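Local structure of siderophore enterobactin esterase (Emericella nidulans, 6GUO) at residues Thr70-Arg73 with Arg74-His77; Ile10-Gly13 with Ala14-Met18; Glu240-Lys243 with Arg244-Ala248. The protein hydrolyses the ester bonds of the xenosiderophore enterobactin, a step required for intracellular release of its iron. All coordinates share one frame; numbering follows the deposited sequence.

Interaction 1: residues Thr70-Arg73 with Arg74-His77; sequences TLRR and RESH
The last two turns of helix 60-77, the crossover helix between strands 52-58 and 83-90 of the alpha/beta-hydrolase sheet, carry this contact, in which Ser76 folds back onto Arg72 and Glu75 onto Leu71. Arg72 O is gripped twice by one residue: Ser76 OG donates to it at 2.8 Å and the backbone Ser76 N at 3.0 Å, the two arriving from opposite faces of the carbonyl plane. The hydroxyl can do this because OG stands beside its own backbone N and anti to the carbonyl carbon (chi1 -66°), which turns it back down the helix. Ser76 OG also meets Ser96 and Val97 of the second subunit, so the serine serves helix and interface at once.

One residue earlier, Glu75 N bonds Leu71 O at 2.8 Å. The Glu75 chain then runs back over that carbonyl, with CG 3.2 Å from Leu71 O, and its OE2 comes to 4.0 Å from Leu71 CB; the carboxylate finds its polar partner in the backbone N of Thr84. Leu71 itself packs on strand 83-90 and on Ile296 of helix 288-301. At the end of the helix, His77 N bonds Arg73 O at 3.2 Å while the imidazole CD2 approaches the same oxygen obliquely. The Arg73 guanidinium, bent back at chi3 (-62°), lays one face over Thr70 CA and reaches Ala62 of the second subunit. Side-chain hydroxyls returning to the i-4 carbonyl are a familiar feature of alpha-helices, placed here in a beta-alpha-beta crossover.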
ATOM      1  N   THR A  70       2.605   5.697   1.594  1.00 14.99           N
ATOM      2  CA  THR A  70       1.975   5.682   2.912  1.00 15.06           C
ATOM      3  C   THR A  70       2.480   6.841   3.768  1.00 14.12           C
ATOM      4  O   THR A  70       1.688   7.542   4.402  1.00 13.85           O
ATOM      5  CB  THR A  70       2.223   4.354   3.657  1.00 16.22           C
ATOM      6  OG1 THR A  70       1.844   3.251   2.825  1.00 17.61           O
ATOM      7  CG2 THR A  70       1.425   4.314   4.940  1.00 16.63           C
ATOM      8  N   LEU A  71       3.795   7.048   3.770  1.00 14.37           N
ATOM      9  CA  LEU A  71       4.393   8.163   4.509  1.00 14.08           C
ATOM     10  C   LEU A  71       3.958   9.524   3.961  1.00 14.42           C
ATOM     11  O   LEU A  71       3.655  10.429   4.730  1.00 15.29           O
ATOM     12  CB  LEU A  71       5.923   8.063   4.517  1.00 13.61           C
ATOM     13  CG  LEU A  71       6.475   7.008   5.476  1.00 13.52           C
ATOM     14  CD1 LEU A  71       7.897   6.650   5.084  1.00 13.64           C
ATOM     15  CD2 LEU A  71       6.400   7.486   6.921  1.00 13.51           C
ATOM     16  N   ARG A  72       3.894   9.654   2.639  1.00 14.47           N
ATOM     17  CA  ARG A  72       3.531  10.931   2.024  1.00 15.30           C
ATOM     18  C   ARG A  72       2.074  11.317   2.286  1.00 15.35           C
ATOM     19  O   ARG A  72       1.786  12.495   2.473  1.00 16.28           O
ATOM     20  CB  ARG A  72       3.862  10.941   0.536  1.00 15.73           C
ATOM     21  CG  ARG A  72       5.361  11.040   0.326  1.00 15.83           C
ATOM     22  CD  ARG A  72       5.797  10.809  -1.103  1.00 15.95           C
ATOM     23  NE  ARG A  72       7.252  10.902  -1.172  1.00 16.63           N
ATOM     24  CZ  ARG A  72       7.981  10.905  -2.288  1.00 17.31           C
ATOM     25  NH1 ARG A  72       7.409  10.818  -3.486  1.00 17.26           N
ATOM     26  NH2 ARG A  72       9.310  11.006  -2.195  1.00 16.79           N
ATOM     27  N   ARG A  73       1.173  10.334   2.338  1.00 14.68           N
ATOM     28  CA  ARG A  73      -0.210  10.604   2.759  1.00 14.95           C
ATOM     29  C   ARG A  73      -0.253  11.109   4.197  1.00 16.32           C
ATOM     30  O   ARG A  73      -0.890  12.125   4.482  1.00 16.84           O
ATOM     31  CB  ARG A  73      -1.096   9.366   2.613  1.00 15.74           C
ATOM     32  CG  ARG A  73      -1.428   9.020   1.171  1.00 15.85           C
ATOM     33  CD  ARG A  73      -2.593   8.057   1.094  1.00 16.52           C
ATOM     34  NE  ARG A  73      -2.314   6.777   1.743  1.00 17.03           N
ATOM     35  CZ  ARG A  73      -1.790   5.696   1.157  1.00 16.88           C
ATOM     36  NH1 ARG A  73      -1.454   5.680  -0.133  1.00 16.47           N
ATOM     37  NH2 ARG A  73      -1.613   4.595   1.878  1.00 17.79           N
ATOM     38  N   ARG A  74       0.444  10.417   5.096  1.00 17.23           N
ATOM     39  CA  ARG A  74       0.450  10.816   6.507  1.00 18.98           C
ATOM     40  C   ARG A  74       1.118  12.172   6.737  1.00 18.79           C
ATOM     41  O   ARG A  74       0.617  12.985   7.517  1.00 19.99           O
ATOM     42  CB  ARG A  74       1.101   9.754   7.384  1.00 20.04           C
ATOM     43  CG  ARG A  74       1.122  10.165   8.847  1.00 21.75           C
ATOM     44  CD  ARG A  74       0.911   9.006   9.790  1.00 23.36           C
ATOM     45  NE  ARG A  74       1.108   9.438  11.172  1.00 24.14           N
ATOM     46  CZ  ARG A  74       0.775   8.738  12.254  1.00 25.55           C
ATOM     47  NH1 ARG A  74       1.022   9.246  13.459  1.00 26.46           N
ATOM     48  NH2 ARG A  74       0.197   7.540  12.150  1.00 26.23           N
ATOM     49  N   GLU A  75       2.249  12.398   6.072  1.00 18.58           N
ATOM     50  CA  GLU A  75       2.965  13.679   6.153  1.00 19.49           C
ATOM     51  C   GLU A  75       2.132  14.854   5.616  1.00 20.10           C
ATOM     52  O   GLU A  75       2.248  15.970   6.123  1.00 20.36           O
ATOM     53  CB  GLU A  75       4.333  13.580   5.454  1.00 19.24           C
ATOM     54  CG  GLU A  75       5.319  12.702   6.224  1.00 19.72           C
ATOM     55  CD  GLU A  75       6.500  12.179   5.407  1.00 20.29           C
ATOM     56  OE1 GLU A  75       6.573  12.398   4.173  1.00 21.21           O
ATOM     57  OE2 GLU A  75       7.365  11.511   6.018  1.00 20.73           O
ATOM     58  N   SER A  76       1.283  14.591   4.618  1.00 20.21           N
ATOM     59  CA  SER A  76       0.328  15.587   4.115  1.00 20.58           C
ATOM     60  C   SER A  76      -0.728  15.951   5.155  1.00 21.57           C
ATOM     61  O   SER A  76      -1.090  17.115   5.288  1.00 24.95           O
ATOM     62  CB  SER A  76      -0.373  15.083   2.850  1.00 20.33           C
ATOM     63  OG  SER A  76       0.547  14.947   1.788  1.00 21.55           O
ATOM     64  N   HIS A  77      -1.227  14.946   5.869  1.00 22.30           N
ATOM     65  CA  HIS A  77      -2.214  15.144   6.933  1.00 26.02           C
ATOM     66  C   HIS A  77      -1.633  15.761   8.188  1.00 25.33           C
ATOM     67  O   HIS A  77      -2.312  16.527   8.872  1.00 26.13           O
ATOM     68  CB  HIS A  77      -2.866  13.815   7.316  1.00 26.92           C
ATOM     69  CG  HIS A  77      -3.681  13.223   6.220  1.00 27.33           C
ATOM     70  ND1 HIS A  77      -4.527  13.980   5.443  1.00 28.44           N
ATOM     71  CD2 HIS A  77      -3.789  11.953   5.770  1.00 25.06           C
ATOM     72  CE1 HIS A  77      -5.108  13.206   4.550  1.00 22.44           C
ATOM     73  NE2 HIS A  77      -4.678  11.971   4.729  1.00 22.85           N
TER

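Interaction 2: residues Ile10-Gly13 with Ala14-Met18; sequences IQPG and AARNM
Pro12 and Arg16 face each other across a tight reversal of the chain, the arginine passing obliquely by the pyrrolidine ring. The end of Arg16 does the closest touching: NH2 lies 3.5 Å from Pro12 CD and slightly farther from CG, while the arginine's CB and CG stand 4.2 Å from Pro12 CG. With CG anti to the backbone N (chi1 -161°) and the chain extended as far as NE, the aliphatic part runs past the proline before chi4 (78°) turns the guanidinium. Pro12 CB, for its part, rests 3.4 Å from Ala15 O, so the ring touches both backbone and side chain of the returning chain.

The reversal is a type II' beta turn from Pro12 to Ala15, entered through a cis peptide bond before Pro12. Ala15 N donates to Pro12 O at 3.2 Å, from well above the carbonyl plane. Gly13 holds the second position with positive phi (62°), a conformation that favours glycine. Ala15 in turn centres an inverse gamma turn, whose Arg16 N to Ala14 O bond is weak. The two turns share Ala14 and Ala15 and redirect the chain between strands 6-10 and 18-24.

A water joins the two halves: it donates to Gly13 O at 2.7 Å and accepts a weak bond from Arg16 NH2 at 2.8 Å, linking the guanidinium to the turn's backbone. The dimer partner lies close by, for Ala14 N bonds Asp34 of the second subunit and Ala15 packs on Ala15 of that chain.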
ATOM      1  N   ILE A  10       5.275  14.949 -18.664  1.00 26.39           N
ATOM      2  CA  ILE A  10       5.992  15.610 -17.572  1.00 27.84           C
ATOM      3  C   ILE A  10       6.795  14.607 -16.765  1.00 27.98           C
ATOM      4  O   ILE A  10       6.456  13.420 -16.709  1.00 25.79           O
ATOM      5  CB  ILE A  10       5.040  16.363 -16.612  1.00 29.69           C
ATOM      6  CG1 ILE A  10       3.936  15.438 -16.077  1.00 30.06           C
ATOM      7  CG2 ILE A  10       4.434  17.569 -17.313  1.00 30.94           C
ATOM      8  CD1 ILE A  10       3.292  15.934 -14.805  1.00 31.26           C
ATOM      9  N   GLN A  11       7.856  15.105 -16.142  1.00 29.15           N
ATOM     10  CA  GLN A  11       8.636  14.341 -15.183  1.00 32.82           C
ATOM     11  C   GLN A  11       8.908  15.226 -13.975  1.00 31.44           C
ATOM     12  O   GLN A  11       9.051  16.440 -14.125  1.00 31.48           O
ATOM     13  CB  GLN A  11       9.956  13.890 -15.799  1.00 38.01           C
ATOM     14  CG  GLN A  11       9.796  12.926 -16.958  1.00 43.20           C
ATOM     15  CD  GLN A  11      11.123  12.375 -17.443  1.00 50.49           C
ATOM     16  OE1 GLN A  11      11.325  11.161 -17.485  1.00 58.06           O
ATOM     17  NE2 GLN A  11      12.043  13.270 -17.800  1.00 53.60           N
ATOM     18  N   PRO A  12       8.992  14.628 -12.772  1.00 30.66           N
ATOM     19  CA  PRO A  12       8.896  13.201 -12.468  1.00 29.48           C
ATOM     20  C   PRO A  12       7.474  12.684 -12.179  1.00 28.66           C
ATOM     21  O   PRO A  12       7.300  11.479 -11.960  1.00 29.33           O
ATOM     22  CB  PRO A  12       9.753  13.085 -11.211  1.00 30.09           C
ATOM     23  CG  PRO A  12       9.494  14.365 -10.494  1.00 31.32           C
ATOM     24  CD  PRO A  12       9.256  15.413 -11.551  1.00 31.20           C
ATOM     25  N   GLY A  13       6.474  13.568 -12.176  1.00 26.96           N
ATOM     26  CA  GLY A  13       5.119  13.191 -11.777  1.00 26.67           C
ATOM     27  C   GLY A  13       5.086  12.732 -10.328  1.00 26.27           C
ATOM     28  O   GLY A  13       5.623  13.407  -9.448  1.00 25.95           O
ATOM     29  N   ALA A  14       4.490  11.566 -10.089  1.00 26.07           N
ATOM     30  CA  ALA A  14       4.414  10.990  -8.743  1.00 26.02           C
ATOM     31  C   ALA A  14       5.740  10.391  -8.246  1.00 25.75           C
ATOM     32  O   ALA A  14       5.890  10.146  -7.044  1.00 25.82           O
ATOM     33  CB  ALA A  14       3.305   9.948  -8.676  1.00 27.58           C
ATOM     34  N   ALA A  15       6.708  10.183  -9.144  1.00 23.90           N
ATOM     35  CA  ALA A  15       8.034   9.670  -8.771  1.00 24.74           C
ATOM     36  C   ALA A  15       8.981  10.793  -8.310  1.00 24.25           C
ATOM     37  O   ALA A  15      10.153  10.840  -8.687  1.00 27.18           O
ATOM     38  CB  ALA A  15       8.638   8.893  -9.931  1.00 26.16           C
ATOM     39  N   ARG A  16       8.458  11.663  -7.454  1.00 23.39           N
ATOM     40  CA  ARG A  16       9.133  12.861  -6.984  1.00 23.78           C
ATOM     41  C   ARG A  16       9.973  12.527  -5.760  1.00 19.98           C
ATOM     42  O   ARG A  16       9.605  11.650  -4.976  1.00 18.49           O
ATOM     43  CB  ARG A  16       8.069  13.888  -6.593  1.00 29.12           C
ATOM     44  CG  ARG A  16       8.565  15.311  -6.509  1.00 34.07           C
ATOM     45  CD  ARG A  16       7.395  16.279  -6.470  1.00 39.19           C
ATOM     46  NE  ARG A  16       7.863  17.647  -6.648  1.00 45.04           N
ATOM     47  CZ  ARG A  16       8.198  18.201  -7.816  1.00 48.45           C
ATOM     48  NH1 ARG A  16       8.622  19.462  -7.841  1.00 50.76           N
ATOM     49  NH2 ARG A  16       8.114  17.520  -8.960  1.00 48.56           N
ATOM     50  N   ASN A  17      11.089  13.234  -5.600  1.00 17.62           N
ATOM     51  CA  ASN A  17      11.959  13.090  -4.427  1.00 17.62           C
ATOM     52  C   ASN A  17      12.293  11.628  -4.151  1.00 17.35           C
ATOM     53  O   ASN A  17      12.071  11.109  -3.054  1.00 16.40           O
ATOM     54  CB  ASN A  17      11.336  13.761  -3.190  1.00 18.09           C
ATOM     55  CG  ASN A  17      11.356  15.276  -3.269  1.00 18.66           C
ATOM     56  OD1 ASN A  17      11.651  15.857  -4.317  1.00 20.01           O
ATOM     57  ND2 ASN A  17      11.040  15.929  -2.148  1.00 16.77           N
ATOM     58  N   MET A  18      12.777  10.960  -5.189  1.00 17.74           N
ATOM     59  CA  MET A  18      13.351   9.637  -5.039  1.00 18.50           C
ATOM     60  C   MET A  18      14.549   9.486  -5.961  1.00 18.05           C
ATOM     61  O   MET A  18      14.664  10.171  -6.979  1.00 18.54           O
ATOM     62  CB  MET A  18      12.314   8.525  -5.254  1.00 20.73           C
ATOM     63  CG  MET A  18      11.466   8.631  -6.502  1.00 22.50           C
ATOM     64  SD  MET A  18      10.211   7.331  -6.600  1.00 23.53           S
ATOM     65  CE  MET A  18       9.062   7.754  -5.292  1.00 24.62           C
TER
HETATM   66  O   HOH W   1       5.838  16.052  -9.675  1.00 35.25           O

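Interaction 3: residues Glu240-Lys243 with Arg244-Ala248; sequences EMFK and RRQRA
Phe242 has CG anti to its backbone N (chi1 177°), whereas CG of Gln246 stands beside its N (chi1 -72°) with the chain extended beyond; one turn apart on the helix, the two groups therefore stack. Gln246 CG makes a CH-pi contact over one face of the phenyl ring, 4.0 Å from its centroid. The amide follows the ring with planes 27° apart, its CD 3.4 Å from Phe242 CE2. Arg245 takes another approach: it crosses Phe242 at about a right angle and sets NH2 in the ring plane at the edge, 3.6 Å from CD1. That guanidinium is anchored by Glu237 and by Val232 O.

Around the helix, Met241 and Arg244 run side by side, SD to CD 3.8 Å, and Lys243 accompanies Gln246 in the same manner, with CG 3.8 Å from OE1. Backbone bonds join each residue from Glu240 to Lys243 to its partner four residues on, Gln246 N to Phe242 O measuring 2.9 Å. This exposed part of helix 239-252 follows strand 219-225 and its connecting loop, on which Phe242 and Arg245 pack, and precedes helix 254-268, which leads to the edge strand 273-279.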
ATOM      1  N   GLU A 240      -6.144 -29.979  -6.121  1.00 27.33           N
ATOM      2  CA  GLU A 240      -4.783 -30.304  -5.704  1.00 29.13           C
ATOM      3  C   GLU A 240      -3.939 -29.079  -5.403  1.00 27.94           C
ATOM      4  O   GLU A 240      -3.144 -29.115  -4.468  1.00 27.12           O
ATOM      5  CB  GLU A 240      -4.077 -31.203  -6.730  1.00 31.49           C
ATOM      6  CG  GLU A 240      -4.680 -32.598  -6.860  1.00 30.42           C
ATOM      7  CD  GLU A 240      -5.071 -33.218  -5.521  1.00 19.89           C
ATOM      8  OE1 GLU A 240      -4.162 -33.485  -4.714  1.00 25.91           O
ATOM      9  OE2 GLU A 240      -6.296 -33.419  -5.289  1.00 33.64           O
ATOM     10  N   MET A 241      -4.113 -27.998  -6.165  1.00 26.92           N
ATOM     11  CA  MET A 241      -3.381 -26.764  -5.879  1.00 27.72           C
ATOM     12  C   MET A 241      -3.806 -26.168  -4.534  1.00 23.19           C
ATOM     13  O   MET A 241      -2.958 -25.687  -3.792  1.00 22.84           O
ATOM     14  CB  MET A 241      -3.503 -25.740  -7.016  1.00 30.75           C
ATOM     15  CG  MET A 241      -2.734 -26.122  -8.281  1.00 35.47           C
ATOM     16  SD  MET A 241      -0.939 -26.255  -8.097  1.00 42.38           S
ATOM     17  CE  MET A 241      -0.522 -27.159  -9.588  1.00 44.37           C
ATOM     18  N   PHE A 242      -5.097 -26.235  -4.206  1.00 20.76           N
ATOM     19  CA  PHE A 242      -5.575 -25.825  -2.881  1.00 20.60           C
ATOM     20  C   PHE A 242      -5.023 -26.718  -1.761  1.00 21.14           C
ATOM     21  O   PHE A 242      -4.601 -26.220  -0.715  1.00 20.37           O
ATOM     22  CB  PHE A 242      -7.108 -25.804  -2.819  1.00 20.24           C
ATOM     23  CG  PHE A 242      -7.651 -25.467  -1.455  1.00 21.18           C
ATOM     24  CD1 PHE A 242      -7.352 -24.242  -0.863  1.00 21.23           C
ATOM     25  CD2 PHE A 242      -8.434 -26.377  -0.746  1.00 22.51           C
ATOM     26  CE1 PHE A 242      -7.834 -23.925   0.399  1.00 22.60           C
ATOM     27  CE2 PHE A 242      -8.920 -26.065   0.519  1.00 23.74           C
ATOM     28  CZ  PHE A 242      -8.621 -24.837   1.093  1.00 23.52           C
ATOM     29  N   LYS A 243      -5.026 -28.030  -1.978  1.00 22.40           N
ATOM     30  CA  LYS A 243      -4.505 -28.964  -0.974  1.00 23.11           C
ATOM     31  C   LYS A 243      -3.001 -28.785  -0.729  1.00 24.34           C
ATOM     32  O   LYS A 243      -2.544 -28.931   0.410  1.00 21.94           O
ATOM     33  CB  LYS A 243      -4.853 -30.405  -1.342  1.00 24.54           C
ATOM     34  CG  LYS A 243      -6.339 -30.674  -1.213  1.00 24.44           C
ATOM     35  CD  LYS A 243      -6.738 -32.011  -1.794  1.00 25.23           C
ATOM     36  CE  LYS A 243      -8.249 -32.163  -1.796  1.00 25.77           C
ATOM     37  NZ  LYS A 243      -8.659 -33.495  -2.312  1.00 26.11           N
ATOM     38  N   ARG A 244      -2.251 -28.448  -1.783  1.00 25.81           N
ATOM     39  CA  ARG A 244      -0.839 -28.047  -1.647  1.00 28.45           C
ATOM     40  C   ARG A 244      -0.682 -26.851  -0.711  1.00 25.76           C
ATOM     41  O   ARG A 244       0.204 -26.846   0.140  1.00 23.61           O
ATOM     42  CB  ARG A 244      -0.219 -27.691  -3.004  1.00 33.97           C
ATOM     43  CG  ARG A 244       0.142 -28.880  -3.877  1.00 41.17           C
ATOM     44  CD  ARG A 244       0.327 -28.449  -5.329  1.00 48.02           C
ATOM     45  NE  ARG A 244       1.303 -29.268  -6.051  1.00 55.57           N
ATOM     46  CZ  ARG A 244       1.128 -30.538  -6.427  1.00 61.41           C
ATOM     47  NH1 ARG A 244       0.003 -31.202  -6.150  1.00 62.44           N
ATOM     48  NH2 ARG A 244       2.103 -31.162  -7.084  1.00 65.96           N
ATOM     49  N   ARG A 245      -1.542 -25.844  -0.877  1.00 24.71           N
ATOM     50  CA  ARG A 245      -1.530 -24.666  -0.005  1.00 23.80           C
ATOM     51  C   ARG A 245      -1.891 -25.029   1.440  1.00 22.58           C
ATOM     52  O   ARG A 245      -1.288 -24.502   2.375  1.00 22.10           O
ATOM     53  CB  ARG A 245      -2.440 -23.548  -0.544  1.00 24.08           C
ATOM     54  CG  ARG A 245      -1.978 -22.990  -1.885  1.00 24.82           C
ATOM     55  CD  ARG A 245      -2.512 -21.597  -2.178  1.00 24.10           C
ATOM     56  NE  ARG A 245      -3.982 -21.534  -2.200  1.00 22.97           N
ATOM     57  CZ  ARG A 245      -4.759 -20.899  -1.314  1.00 23.00           C
ATOM     58  NH1 ARG A 245      -4.254 -20.245  -0.266  1.00 24.46           N
ATOM     59  NH2 ARG A 245      -6.081 -20.917  -1.481  1.00 22.44           N
ATOM     60  N   GLN A 246      -2.854 -25.934   1.620  1.00 22.37           N
ATOM     61  CA  GLN A 246      -3.186 -26.451   2.958  1.00 22.31           C
ATOM     62  C   GLN A 246      -2.006 -27.147   3.623  1.00 22.72           C
ATOM     63  O   GLN A 246      -1.758 -26.941   4.815  1.00 22.84           O
ATOM     64  CB  GLN A 246      -4.364 -27.420   2.906  1.00 22.36           C
ATOM     65  CG  GLN A 246      -5.696 -26.754   2.633  1.00 22.81           C
ATOM     66  CD  GLN A 246      -6.842 -27.738   2.705  1.00 23.95           C
ATOM     67  OE1 GLN A 246      -6.855 -28.742   1.994  1.00 24.62           O
ATOM     68  NE2 GLN A 246      -7.811 -27.458   3.566  1.00 24.59           N
ATOM     69  N   ARG A 247      -1.292 -27.967   2.851  1.00 23.45           N
ATOM     70  CA  ARG A 247      -0.111 -28.678   3.348  1.00 25.27           C
ATOM     71  C   ARG A 247       0.951 -27.697   3.833  1.00 24.68           C
ATOM     72  O   ARG A 247       1.413 -27.793   4.972  1.00 24.61           O
ATOM     73  CB  ARG A 247       0.476 -29.589   2.262  1.00 27.88           C
ATOM     74  CG  ARG A 247       1.686 -30.400   2.710  1.00 31.13           C
ATOM     75  CD  ARG A 247       2.249 -31.246   1.581  1.00 35.02           C
ATOM     76  NE  ARG A 247       3.423 -32.004   2.019  1.00 38.66           N
ATOM     77  CZ  ARG A 247       4.017 -32.980   1.329  1.00 41.66           C
ATOM     78  NH1 ARG A 247       3.567 -33.358   0.132  1.00 43.43           N
ATOM     79  NH2 ARG A 247       5.082 -33.588   1.846  1.00 43.17           N
ATOM     80  N   ALA A 248       1.329 -26.766   2.960  1.00 24.57           N
ATOM     81  CA  ALA A 248       2.319 -25.736   3.288  1.00 25.47           C
ATOM     82  C   ALA A 248       1.899 -24.898   4.496  1.00 24.61           C
ATOM     83  O   ALA A 248       2.714 -24.636   5.381  1.00 25.31           O
ATOM     84  CB  ALA A 248       2.569 -24.838   2.083  1.00 26.13           C
TER

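Interactions 1 and 2 meet directly through Arg72. From the crossover helix its guanidinium reaches the turn, NH1 donating a probable hydrogen bond to Arg16 O at 2.8 Å, while NH2 makes at most a weak bond to Asn17 O. Their centres are 16 Å apart, on the same side of the chain's centre, and both touch the second subunit, so the N-terminal turn and the end of helix 60-77 belong to one dimer-facing region. Interaction 3 is remote: its centre is about 39 Å from that of interaction 1 and 42 Å from that of interaction 2, and no other chain of the assembly touches it. Its Arg247 instead pairs with Glu117, in the proline-rich insertion that narrows the active site.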